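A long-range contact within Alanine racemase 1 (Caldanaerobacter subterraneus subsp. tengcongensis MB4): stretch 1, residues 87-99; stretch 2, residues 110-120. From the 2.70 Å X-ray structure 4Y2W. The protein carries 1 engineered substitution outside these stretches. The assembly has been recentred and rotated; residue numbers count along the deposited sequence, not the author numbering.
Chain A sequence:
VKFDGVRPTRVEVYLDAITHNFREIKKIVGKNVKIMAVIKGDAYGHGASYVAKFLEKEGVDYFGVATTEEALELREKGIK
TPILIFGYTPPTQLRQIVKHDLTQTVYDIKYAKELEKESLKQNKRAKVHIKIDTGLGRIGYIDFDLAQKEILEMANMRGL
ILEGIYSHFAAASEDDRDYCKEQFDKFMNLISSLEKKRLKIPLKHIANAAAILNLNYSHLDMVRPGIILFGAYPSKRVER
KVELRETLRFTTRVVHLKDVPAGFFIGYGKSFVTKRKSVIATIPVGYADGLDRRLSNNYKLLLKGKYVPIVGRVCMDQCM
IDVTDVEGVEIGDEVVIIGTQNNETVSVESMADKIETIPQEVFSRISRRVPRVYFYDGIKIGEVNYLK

Stretch 1, residues 87-99: GYTPPTQLRQIVK
Stretch 2 110-120: KYAKELEKESL

Stretch 2 is helical throughout (residues 110-120), with phi/psi near -62/-42. Stretch 1 runs extended from Gly 87 to Pro 90 (psi 109 to 152° at 88-90), turns through a 3-10 segment at 91-92, where Gln 93 N bonds Pro 90 O at 2.9 Å, and passes Gln 93 at -109/18, after which the chain is helical as far as Lys 99. The helix axes approach to 9.5 Å and cross at -60°. CA-CA register pairs are Pro 91 with Glu 114 (7.2 Å), Leu 94 with Leu 115 (6.7 Å), Arg 95 with Glu 118 (6.5 Å) and Val 98 with Ser 119 (6.1 Å); 529 Å² is buried, both sides summed.

A hydrogen bond crosses the contact: Tyr 111 (chi1 t, chi2 59°) extends its ring so that OH donates to Thr 89 O at 2.7 Å, near the ring plane. Tyr 88 (t, 64°) meets that ring obliquely, centroids 4.9 Å apart and planes at 40°, with its CE1 over one face.

Apolar packing centres on Leu 94 (m, t), a knob among Tyr 111, Glu 114, Leu 115 and Glu 118. Leu 115 (t, p) brings CD1 to 4.1 Å from Leu 94 CD2, 3.9 Å from Ile 97 CD1 (p, t) and 3.8 Å from Val 98 CG2 (t), buried methyls at van der Waals distance.

Glutamate methylenes are apolar despite their charged ends: Glu 118 (t, p) sets CG 3.9 Å from Val 98 CG2, and Glu 114 (m, t) CB lies 4.2 Å from Leu 94 CD1. Their carboxylates also touch carbon, Glu 118 OE2 at 3.5 Å from Arg 95 CG and Glu 114 OE2 at 3.5 Å from Pro 91 CG.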

# COMPACT_ATOMS: atom_id res chain seq x y z
N GLY A 87 -4.80 -0.42 -19.56
CA GLY A 87 -5.72 0.64 -19.19
C GLY A 87 -5.83 1.75 -20.22
O GLY A 87 -5.22 1.70 -21.29
N TYR A 88 -6.63 2.75 -19.86
CA TYR A 88 -6.86 3.92 -20.69
C TYR A 88 -5.76 4.94 -20.44
O TYR A 88 -5.53 5.32 -19.30
CB TYR A 88 -8.22 4.52 -20.31
CG TYR A 88 -8.67 5.70 -21.14
CD1 TYR A 88 -8.92 5.55 -22.50
CD2 TYR A 88 -8.88 6.94 -20.56
CE1 TYR A 88 -9.35 6.63 -23.26
CE2 TYR A 88 -9.31 8.02 -21.32
CZ TYR A 88 -9.55 7.86 -22.67
OH TYR A 88 -9.98 8.92 -23.43
N THR A 89 -5.08 5.35 -21.51
CA THR A 89 -4.14 6.46 -21.45
C THR A 89 -4.88 7.72 -21.92
O THR A 89 -5.19 7.83 -23.11
CB THR A 89 -2.91 6.21 -22.36
OG1 THR A 89 -2.17 5.09 -21.86
CG2 THR A 89 -2.00 7.44 -22.41
N PRO A 90 -5.17 8.66 -21.00
CA PRO A 90 -5.97 9.84 -21.36
C PRO A 90 -5.42 10.63 -22.55
O PRO A 90 -4.21 10.61 -22.78
CB PRO A 90 -5.90 10.70 -20.09
CG PRO A 90 -5.62 9.75 -18.99
CD PRO A 90 -4.77 8.67 -19.58
N PRO A 91 -6.29 11.33 -23.30
CA PRO A 91 -5.89 12.16 -24.44
C PRO A 91 -4.77 13.16 -24.13
O PRO A 91 -3.92 13.42 -24.98
CB PRO A 91 -7.18 12.91 -24.80
CG PRO A 91 -8.26 11.98 -24.38
CD PRO A 91 -7.76 11.29 -23.15
N THR A 92 -4.78 13.70 -22.91
CA THR A 92 -3.77 14.64 -22.46
C THR A 92 -2.36 14.04 -22.31
O THR A 92 -1.37 14.77 -22.33
CB THR A 92 -4.18 15.25 -21.10
OG1 THR A 92 -4.49 14.20 -20.18
CG2 THR A 92 -5.40 16.16 -21.26
N GLN A 93 -2.27 12.72 -22.16
CA GLN A 93 -0.98 12.04 -21.98
C GLN A 93 -0.55 11.22 -23.20
O GLN A 93 0.33 10.36 -23.09
CB GLN A 93 -1.06 11.12 -20.76
CG GLN A 93 -1.46 11.81 -19.47
CD GLN A 93 -1.68 10.83 -18.33
OE1 GLN A 93 -0.96 9.84 -18.20
NE2 GLN A 93 -2.67 11.12 -17.49
N LEU A 94 -1.14 11.50 -24.37
CA LEU A 94 -0.88 10.69 -25.56
C LEU A 94 0.50 10.92 -26.15
O LEU A 94 1.04 10.03 -26.82
CB LEU A 94 -1.95 10.94 -26.63
CG LEU A 94 -3.32 10.30 -26.38
CD1 LEU A 94 -4.30 10.74 -27.46
CD2 LEU A 94 -3.22 8.79 -26.32
N ARG A 95 1.07 12.09 -25.92
CA ARG A 95 2.39 12.42 -26.46
C ARG A 95 3.45 11.43 -25.97
O ARG A 95 4.33 11.03 -26.73
CB ARG A 95 2.79 13.85 -26.08
CG ARG A 95 4.00 14.38 -26.84
CD ARG A 95 4.22 15.87 -26.60
NE ARG A 95 4.81 16.13 -25.29
CZ ARG A 95 6.10 15.97 -24.97
NH1 ARG A 95 6.98 15.54 -25.88
NH2 ARG A 95 6.51 16.25 -23.74
N GLN A 96 3.33 11.01 -24.72
CA GLN A 96 4.35 10.20 -24.06
C GLN A 96 4.39 8.77 -24.59
O GLN A 96 5.48 8.23 -24.84
CB GLN A 96 4.11 10.19 -22.54
CG GLN A 96 4.14 11.57 -21.89
CD GLN A 96 5.49 12.26 -22.03
OE1 GLN A 96 6.39 12.06 -21.22
NE2 GLN A 96 5.63 13.08 -23.07
N ILE A 97 3.23 8.15 -24.75
CA ILE A 97 3.14 6.77 -25.25
C ILE A 97 3.64 6.63 -26.69
O ILE A 97 4.20 5.59 -27.06
CB ILE A 97 1.72 6.18 -25.12
CG1 ILE A 97 0.68 7.04 -25.87
CG2 ILE A 97 1.34 6.03 -23.66
CD1 ILE A 97 -0.68 6.39 -25.97
N VAL A 98 3.44 7.67 -27.49
CA VAL A 98 3.95 7.70 -28.86
C VAL A 98 5.46 7.92 -28.86
O VAL A 98 6.19 7.29 -29.63
CB VAL A 98 3.26 8.81 -29.69
CG1 VAL A 98 3.91 8.93 -31.07
CG2 VAL A 98 1.77 8.53 -29.83
N LYS A 99 5.92 8.81 -27.98
CA LYS A 99 7.34 9.16 -27.89
C LYS A 99 8.21 7.97 -27.49
O LYS A 99 9.24 7.71 -28.10
CB LYS A 99 7.54 10.31 -26.90
CG LYS A 99 8.93 10.93 -26.91
CD LYS A 99 8.98 12.15 -26.00
CE LYS A 99 10.35 12.81 -26.02
NZ LYS A 99 10.48 13.84 -24.95
N LYS A 110 -13.03 6.72 -31.96
CA LYS A 110 -12.71 8.11 -31.65
C LYS A 110 -11.34 8.21 -30.98
O LYS A 110 -10.57 9.12 -31.26
CB LYS A 110 -13.78 8.73 -30.75
CG LYS A 110 -13.64 10.24 -30.59
CD LYS A 110 -14.54 10.77 -29.48
CE LYS A 110 -14.37 12.27 -29.31
NZ LYS A 110 -14.98 12.75 -28.04
N TYR A 111 -11.06 7.26 -30.09
CA TYR A 111 -9.78 7.19 -29.38
C TYR A 111 -8.64 6.84 -30.34
O TYR A 111 -7.57 7.43 -30.28
CB TYR A 111 -9.88 6.17 -28.23
CG TYR A 111 -8.65 6.09 -27.34
CD1 TYR A 111 -8.18 7.21 -26.66
CD2 TYR A 111 -7.96 4.89 -27.19
CE1 TYR A 111 -7.06 7.13 -25.84
CE2 TYR A 111 -6.84 4.80 -26.38
CZ TYR A 111 -6.40 5.92 -25.71
OH TYR A 111 -5.28 5.83 -24.90
N ALA A 112 -8.89 5.88 -31.23
CA ALA A 112 -7.91 5.49 -32.25
C ALA A 112 -7.50 6.67 -33.13
O ALA A 112 -6.32 6.82 -33.45
CB ALA A 112 -8.47 4.36 -33.10
N LYS A 113 -8.47 7.49 -33.52
CA LYS A 113 -8.21 8.70 -34.31
C LYS A 113 -7.32 9.68 -33.56
O LYS A 113 -6.35 10.20 -34.12
CB LYS A 113 -9.52 9.40 -34.68
CG LYS A 113 -10.36 8.69 -35.74
CD LYS A 113 -11.62 9.49 -36.06
CE LYS A 113 -12.58 8.73 -36.96
NZ LYS A 113 -11.97 8.36 -38.27
N GLU A 114 -7.66 9.93 -32.30
CA GLU A 114 -6.88 10.83 -31.44
C GLU A 114 -5.45 10.33 -31.25
O GLU A 114 -4.51 11.12 -31.18
CB GLU A 114 -7.56 10.99 -30.07
CG GLU A 114 -8.85 11.80 -30.10
CD GLU A 114 -9.64 11.72 -28.81
OE1 GLU A 114 -10.86 11.99 -28.84
OE2 GLU A 114 -9.06 11.38 -27.76
N LEU A 115 -5.29 9.01 -31.16
CA LEU A 115 -3.96 8.42 -31.08
C LEU A 115 -3.21 8.59 -32.40
O LEU A 115 -2.05 8.99 -32.41
CB LEU A 115 -4.03 6.94 -30.69
CG LEU A 115 -2.70 6.18 -30.57
CD1 LEU A 115 -1.70 6.91 -29.67
CD2 LEU A 115 -2.94 4.77 -30.06
N GLU A 116 -3.89 8.29 -33.51
CA GLU A 116 -3.30 8.42 -34.85
C GLU A 116 -2.79 9.84 -35.08
O GLU A 116 -1.67 10.02 -35.56
CB GLU A 116 -4.32 8.06 -35.95
CG GLU A 116 -3.69 7.82 -37.32
CD GLU A 116 -4.66 7.92 -38.49
OE1 GLU A 116 -5.79 8.43 -38.31
OE2 GLU A 116 -4.29 7.49 -39.60
N LYS A 117 -3.61 10.82 -34.72
CA LYS A 117 -3.26 12.23 -34.84
C LYS A 117 -1.89 12.54 -34.21
O LYS A 117 -1.05 13.19 -34.83
CB LYS A 117 -4.35 13.09 -34.18
CG LYS A 117 -4.23 14.59 -34.41
CD LYS A 117 -5.47 15.31 -33.89
CE LYS A 117 -5.20 16.78 -33.60
NZ LYS A 117 -5.02 17.60 -34.84
N GLU A 118 -1.68 12.05 -32.99
CA GLU A 118 -0.41 12.24 -32.28
C GLU A 118 0.73 11.43 -32.92
O GLU A 118 1.88 11.87 -32.92
CB GLU A 118 -0.58 11.85 -30.80
CG GLU A 118 0.59 12.21 -29.90
CD GLU A 118 0.79 13.71 -29.74
OE1 GLU A 118 -0.21 14.44 -29.66
OE2 GLU A 118 1.96 14.14 -29.69
N SER A 119 0.40 10.25 -33.45
CA SER A 119 1.38 9.41 -34.16
C SER A 119 1.93 10.11 -35.40
O SER A 119 3.13 10.06 -35.66
CB SER A 119 0.73 8.09 -34.59
OG SER A 119 -0.20 7.62 -33.63
N LEU A 120 1.04 10.74 -36.15
CA LEU A 120 1.41 11.47 -37.36
C LEU A 120 2.10 12.79 -37.03
O LEU A 120 2.97 13.24 -37.78
CB LEU A 120 0.17 11.72 -38.23
CG LEU A 120 -0.52 10.45 -38.75
CD1 LEU A 120 -1.86 10.79 -39.41
CD2 LEU A 120 0.38 9.69 -39.71